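Local coordinates for ketol-acid reductoisomerase (PDB 4XDY) that catalyses the magnesium-dependent methyl migration and NADH-dependent reduction of (S)-2-acetolactate to (R)-2,3-dihydroxy-isovalerate in branched-chain amino acid biosynthesis, at the interface of chains A and B. Numbering follows the deposited sequence. Chains: chain A/B, Ketol-acid reductoisomerase.

Contact 1: the interface of chains A and B. Residues chain A 256-259; chain B 87-88, 196, 199, 295.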
loop_
_atom_site.group_PDB
_atom_site.type_symbol
_atom_site.label_atom_id
_atom_site.label_comp_id
_atom_site.label_asym_id
_atom_site.label_seq_id
_atom_site.Cartn_x
_atom_site.Cartn_y
_atom_site.Cartn_z
ATOM N N SER A 256 13.535 -7.660 7.173
ATOM C CA SER A 256 14.740 -8.055 7.811
ATOM C C SER A 256 14.960 -7.253 9.108
ATOM O O SER A 256 14.435 -6.160 9.286
ATOM C CB SER A 256 15.925 -7.826 6.917
ATOM O OG SER A 256 16.311 -6.447 6.831
ATOM N N ASN A 257 15.775 -7.805 10.008
ATOM C CA ASN A 257 16.131 -7.042 11.246
ATOM C C ASN A 257 16.872 -5.786 10.893
ATOM O O ASN A 257 16.655 -4.736 11.541
ATOM C CB ASN A 257 16.956 -7.910 12.216
ATOM C CG ASN A 257 16.250 -9.154 12.592
ATOM O OD1 ASN A 257 14.996 -9.178 12.705
ATOM N ND2 ASN A 257 17.005 -10.215 12.879
ATOM N N THR A 258 17.680 -5.797 9.800
ATOM C CA THR A 258 18.358 -4.605 9.306
ATOM C C THR A 258 17.329 -3.516 8.983
ATOM O O THR A 258 17.499 -2.315 9.365
ATOM C CB THR A 258 19.194 -4.930 8.015
ATOM O OG1 THR A 258 20.145 -5.936 8.363
ATOM C CG2 THR A 258 19.918 -3.739 7.543
ATOM N N ALA A 259 16.289 -3.922 8.254
ATOM C CA ALA A 259 15.249 -2.982 7.845
ATOM C C ALA A 259 14.421 -2.480 9.074
ATOM O O ALA A 259 13.984 -1.335 9.129
ATOM C CB ALA A 259 14.302 -3.615 6.836
ATOM N N ASP B 87 21.306 -10.235 8.319
ATOM C CA ASP B 87 22.563 -9.662 7.963
ATOM C C ASP B 87 23.555 -9.602 9.156
ATOM O O ASP B 87 24.774 -9.745 8.955
ATOM C CB ASP B 87 22.374 -8.253 7.414
ATOM C CG ASP B 87 21.495 -8.247 6.156
ATOM O OD1 ASP B 87 21.966 -8.791 5.110
ATOM O OD2 ASP B 87 20.312 -7.783 6.275
ATOM N N GLU B 88 23.024 -9.313 10.352
ATOM C CA GLU B 88 23.879 -9.024 11.475
ATOM C C GLU B 88 24.648 -10.276 11.936
ATOM O O GLU B 88 25.744 -10.100 12.470
ATOM C CB GLU B 88 23.060 -8.425 12.628
ATOM C CG GLU B 88 21.955 -9.247 13.207
ATOM C CD GLU B 88 20.632 -9.239 12.544
ATOM O OE1 GLU B 88 20.515 -8.872 11.307
ATOM O OE2 GLU B 88 19.679 -9.705 13.183
ATOM N N LEU B 196 18.888 0.007 1.623
ATOM C CA LEU B 196 18.894 0.632 2.968
ATOM C C LEU B 196 18.087 1.934 2.955
ATOM O O LEU B 196 17.226 2.182 3.830
ATOM C CB LEU B 196 20.303 0.892 3.448
ATOM C CG LEU B 196 21.118 -0.389 3.765
ATOM C CD1 LEU B 196 22.586 -0.022 4.057
ATOM C CD2 LEU B 196 20.506 -1.142 4.905
ATOM N N GLU B 199 14.119 1.254 2.558
ATOM C CA GLU B 199 13.425 0.711 3.686
ATOM C C GLU B 199 13.364 1.742 4.805
ATOM O O GLU B 199 12.337 1.849 5.498
ATOM C CB GLU B 199 14.016 -0.637 4.157
ATOM C CG GLU B 199 15.431 -0.528 4.665
ATOM C CD GLU B 199 16.223 -1.836 4.585
ATOM O OE1 GLU B 199 15.887 -2.706 3.718
ATOM O OE2 GLU B 199 17.257 -1.949 5.326
ATOM N N TRP B 295 24.523 0.101 12.832
ATOM C CA TRP B 295 23.856 -1.143 12.943
ATOM C C TRP B 295 24.763 -2.253 13.442
ATOM O O TRP B 295 24.306 -3.097 14.207
ATOM C CB TRP B 295 23.233 -1.525 11.519
ATOM C CG TRP B 295 22.483 -2.858 11.440
ATOM C CD1 TRP B 295 22.550 -3.676 10.356
ATOM C CD2 TRP B 295 21.623 -3.537 12.372
ATOM N NE1 TRP B 295 21.829 -4.764 10.512
ATOM C CE2 TRP B 295 21.213 -4.717 11.738
ATOM C CE3 TRP B 295 21.174 -3.278 13.679
ATOM C CZ2 TRP B 295 20.360 -5.628 12.317
ATOM C CZ3 TRP B 295 20.286 -4.140 14.246
ATOM C CH2 TRP B 295 19.931 -5.350 13.616
HETATM O O HOH W 1 17.922 -0.287 7.329
#
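One face of the B:Trp295 indole is laid against the first turn of chain A helix 257-270, with CA of A:Thr258 3.3 Å above the ring plane and displaced toward the rim. B:Trp295 NE1 donates to the A:Thr258 hydroxyl OG1 at 3.0 Å, a bent bond (130° at H) whose acceptor sits well out of the ring plane. A:Thr258 OG1, turned beside its backbone N (chi1 -59°), donates to carboxylate OD2 of B:Asp87 at 2.8 Å, on the anti side. Threonine suits the spot because its hydroxyl accepts and donates at once, while its methyl CG2 packs on CD2 of B:Leu196. A second set of flat groups is the A:Asn257 amide and the B:Glu88 carboxylate, turned 56° apart: ND2 gives a fairly straight bond of 2.7 Å to the syn lone pair of OE2, which lies nearly in the amide plane. The small A:Ala259 lets the carboxylate of B:Glu199 come close, CB to CD 3.5 Å, and a water links OE2 of B:Glu199 to the A:Thr258 carbonyl. B:Asp87 and B:Glu88 belong to the NAD-binding site and B:Glu199 binds magnesium, so the contact probably helps place A:Ser256, the likely substrate-binding serine, beside the chain B site.

Contact 2: the interface of chains A and B. Residues chain A 206, 270-271, 275; chain B 206, 270-271, 275.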
loop_
_atom_site.group_PDB
_atom_site.type_symbol
_atom_site.label_atom_id
_atom_site.label_comp_id
_atom_site.label_asym_id
_atom_site.label_seq_id
_atom_site.Cartn_x
_atom_site.Cartn_y
_atom_site.Cartn_z
ATOM N N GLY A 206 0.046 12.693 1.209
ATOM C CA GLY A 206 1.213 12.183 1.919
ATOM C C GLY A 206 1.916 11.050 1.245
ATOM O O GLY A 206 3.129 11.124 1.016
ATOM N N ILE A 270 13.088 11.269 9.089
ATOM C CA ILE A 270 12.557 11.723 7.791
ATOM C C ILE A 270 11.213 12.406 7.998
ATOM O O ILE A 270 10.992 13.472 7.500
ATOM C CB ILE A 270 12.406 10.446 6.852
ATOM C CG1 ILE A 270 13.773 9.751 6.719
ATOM C CG2 ILE A 270 11.817 10.900 5.523
ATOM C CD1 ILE A 270 14.941 10.660 6.316
ATOM N N ILE A 271 10.314 11.705 8.676
ATOM C CA ILE A 271 8.928 12.117 8.976
ATOM C C ILE A 271 8.875 12.252 10.502
ATOM O O ILE A 271 8.663 11.257 11.228
ATOM C CB ILE A 271 7.881 11.085 8.556
ATOM C CG1 ILE A 271 7.995 10.648 7.073
ATOM C CG2 ILE A 271 6.477 11.536 8.960
ATOM C CD1 ILE A 271 7.939 11.746 6.093
ATOM N N VAL A 275 6.606 17.400 10.593
ATOM C CA VAL A 275 5.491 16.844 9.761
ATOM C C VAL A 275 4.160 16.756 10.538
ATOM O O VAL A 275 3.071 17.148 10.030
ATOM C CB VAL A 275 5.837 15.438 9.162
ATOM C CG1 VAL A 275 4.588 14.818 8.481
ATOM C CG2 VAL A 275 6.951 15.589 8.148
ATOM N N GLY B 206 9.479 5.549 6.501
ATOM C CA GLY B 206 8.641 6.615 5.964
ATOM C C GLY B 206 7.134 6.288 6.081
ATOM O O GLY B 206 6.344 7.104 6.651
ATOM N N ILE B 270 2.696 18.946 3.653
ATOM C CA ILE B 270 2.975 17.989 4.681
ATOM C C ILE B 270 4.352 17.364 4.523
ATOM O O ILE B 270 5.144 17.272 5.496
ATOM C CB ILE B 270 1.866 16.861 4.687
ATOM C CG1 ILE B 270 0.447 17.475 4.814
ATOM C CG2 ILE B 270 2.097 15.823 5.736
ATOM C CD1 ILE B 270 0.275 18.417 6.023
ATOM N N ILE B 271 4.646 16.933 3.324
ATOM C CA ILE B 271 5.897 16.250 2.964
ATOM C C ILE B 271 6.545 17.173 1.948
ATOM O O ILE B 271 6.244 17.115 0.772
ATOM C CB ILE B 271 5.655 14.883 2.279
ATOM C CG1 ILE B 271 4.795 13.932 3.137
ATOM C CG2 ILE B 271 6.955 14.172 1.853
ATOM C CD1 ILE B 271 5.315 13.682 4.478
ATOM N N VAL B 275 11.634 17.338 4.232
ATOM C CA VAL B 275 11.704 15.872 4.137
ATOM C C VAL B 275 12.705 15.401 3.105
ATOM O O VAL B 275 13.478 14.432 3.365
ATOM C CB VAL B 275 10.310 15.221 3.822
ATOM C CG1 VAL B 275 10.470 13.753 3.603
ATOM C CG2 VAL B 275 9.392 15.562 4.967
#
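A:Ile271 and B:Ile271 meet at their end methyls, CD1 to CD1 3.6 Å, in a hydrophobic patch between the C-terminal knotted domains of this ketol-acid reductoisomerase homodimer. Among the methyl contacts, this self-pair comes near the twofold axis, the two side chains running obliquely to one another. Each isoleucine has CG1 anti to the carbonyl carbon (chi1 -53° in A, -56° in B), a setting that carries the CG1-CD1 arm toward its twin. The valines form a second self-pair: CG2 of A:Val275 lies 4.0 Å from CG2 of B:Val275, the side chains crossing at about a right angle. Their CG1 methyls turn to Ile270 of the partner, CG1 of A:Val275 to CG2 of B:Ile270 at 3.8 Å and, in the reciprocal contact, CG1 of B:Val275 to CG2 of A:Ile270 at 3.7 Å. Beta-branched residues suit these places, since two branches leaving CB let one side chain touch different neighbours with little freedom to move. Contacts of carbon with backbone oxygen make up the second kind. CG2 of A:Val275 packs on the carbonyl O of B:Ile270 at 3.6 Å, at the C-terminal end of helix 257-270. CG1 of A:Ile271 rests 3.9 Å from O of B:Gly206, where the lack of a side chain leaves the helix backbone approachable.

Contact 3: the interface of chains A and B. Residues chain A 194, 197, 283; chain B 214, 217-218, 221, 223.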
loop_
_atom_site.group_PDB
_atom_site.type_symbol
_atom_site.label_atom_id
_atom_site.label_comp_id
_atom_site.label_asym_id
_atom_site.label_seq_id
_atom_site.Cartn_x
_atom_site.Cartn_y
_atom_site.Cartn_z
ATOM N N GLU A 194 -12.379 14.384 8.838
ATOM C CA GLU A 194 -11.411 13.262 8.905
ATOM C C GLU A 194 -11.057 12.829 7.482
ATOM O O GLU A 194 -9.925 12.483 7.195
ATOM C CB GLU A 194 -11.917 12.106 9.744
ATOM C CG GLU A 194 -13.110 11.347 9.216
ATOM C CD GLU A 194 -12.782 10.353 8.141
ATOM O OE1 GLU A 194 -13.728 9.959 7.405
ATOM O OE2 GLU A 194 -11.592 9.849 8.089
ATOM N N PHE A 197 -8.865 15.404 5.759
ATOM C CA PHE A 197 -7.532 15.265 6.343
ATOM C C PHE A 197 -6.786 14.055 5.832
ATOM O O PHE A 197 -5.608 14.150 5.439
ATOM C CB PHE A 197 -7.635 15.160 7.887
ATOM C CG PHE A 197 -6.333 14.882 8.523
ATOM C CD1 PHE A 197 -5.429 15.904 8.702
ATOM C CD2 PHE A 197 -5.975 13.616 8.877
ATOM C CE1 PHE A 197 -4.192 15.641 9.320
ATOM C CE2 PHE A 197 -4.704 13.324 9.426
ATOM C CZ PHE A 197 -3.812 14.360 9.656
ATOM N N LEU A 283 -5.256 20.035 9.257
ATOM C CA LEU A 283 -6.528 19.640 9.876
ATOM C C LEU A 283 -7.311 20.888 10.291
ATOM O O LEU A 283 -8.550 20.939 10.129
ATOM C CB LEU A 283 -6.294 18.764 11.101
ATOM C CG LEU A 283 -7.548 18.278 11.845
ATOM C CD1 LEU A 283 -8.530 17.556 10.889
ATOM C CD2 LEU A 283 -7.227 17.432 13.072
ATOM N N GLY B 214 -0.341 10.704 11.208
ATOM C CA GLY B 214 -1.699 11.020 10.823
ATOM C C GLY B 214 -2.739 10.517 11.840
ATOM O O GLY B 214 -3.697 11.211 12.165
ATOM N N VAL B 217 -2.686 12.601 15.017
ATOM C CA VAL B 217 -3.257 13.940 14.832
ATOM C C VAL B 217 -4.766 13.834 14.940
ATOM O O VAL B 217 -5.416 14.664 15.599
ATOM C CB VAL B 217 -2.774 14.581 13.503
ATOM C CG1 VAL B 217 -3.627 15.785 13.084
ATOM C CG2 VAL B 217 -1.355 14.923 13.639
ATOM N N LEU B 218 -5.346 12.816 14.302
ATOM C CA LEU B 218 -6.804 12.633 14.386
ATOM C C LEU B 218 -7.253 12.328 15.862
ATOM O O LEU B 218 -8.193 12.944 16.390
ATOM C CB LEU B 218 -7.223 11.550 13.455
ATOM C CG LEU B 218 -7.350 11.915 11.983
ATOM C CD1 LEU B 218 -7.694 10.726 11.058
ATOM C CD2 LEU B 218 -8.304 13.103 11.727
ATOM N N ALA B 221 -7.009 15.156 18.171
ATOM C CA ALA B 221 -8.087 16.140 17.892
ATOM C C ALA B 221 -9.464 15.645 18.286
ATOM O O ALA B 221 -10.450 16.283 18.013
ATOM C CB ALA B 221 -8.049 16.550 16.416
ATOM N N TYR B 223 -11.014 12.665 17.290
ATOM C CA TYR B 223 -11.619 11.638 16.458
ATOM C C TYR B 223 -11.405 10.237 17.064
ATOM O O TYR B 223 -10.360 9.949 17.602
ATOM C CB TYR B 223 -11.060 11.704 15.033
ATOM C CG TYR B 223 -11.413 13.044 14.386
ATOM C CD1 TYR B 223 -10.643 14.143 14.602
ATOM C CD2 TYR B 223 -12.523 13.185 13.566
ATOM C CE1 TYR B 223 -10.964 15.411 14.076
ATOM C CE2 TYR B 223 -12.864 14.439 13.023
ATOM C CZ TYR B 223 -12.083 15.538 13.276
ATOM O OH TYR B 223 -12.412 16.819 12.734
#
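A:Phe197 leans its ring on B:Val217 and B:Leu218 of helix 205-220. From CB, the chain leaves with CG anti to the backbone N (chi1 174°), and A:Phe197 CG comes to 4.2 Å from CD2 of B:Leu218. B:Leu218 CD2 and B:Val217 CG1 lie above the same face of the ring, both displaced to its rim. A:Phe197 CD2 lies 3.7 Å from methyl CD2 of B:Leu218, the two side chains sliding past each other in opposite directions. Farther out, the glycine carbonyl comes obliquely at the ring's rim, A:Phe197 CE2 to B:Gly214 O 3.6 Å, with no side chain in the way. At the tip, A:Phe197 CZ meets CG1 of B:Val217 at 3.7 Å, and neighbouring CE1 shares this methyl. A flat aromatic suits the place because it spreads over three helix positions at once. A:Leu283 adds its CD2 branch, which packs on CB of the small B:Ala221 at 3.6 Å and also reaches CG1 of B:Val217. The aliphatic CB of A:Glu194 borders CD2 of the B:Tyr223 ring at 4.0 Å, and B:Leu218 CD2 lies over one face of that ring, toward its rim. In the fold, helices 188-203 and 273-287 of chain A thus pack against helix 205-220 of chain B and the loop after it.

Contact 2 lies between the others, its C-alpha centre about 22 Å from that of contact 1 and 16 Å from that of contact 3, while contacts 1 and 3 are about 32 Å apart. Chain A helix 257-270 starts in contact 1 and ends in contact 2; chain B helix 205-220 and chain A helix 273-287 serve contacts 2 and 3, and helix 188-203 belongs to chain B in contact 1 and chain A in contact 3. Contact 1, about 6 Å from B:His112, a predicted active-site residue, probably completes an active site. Contact 2 straddles the twofold axis, while contacts 1 and 3 each recur with the chains exchanged.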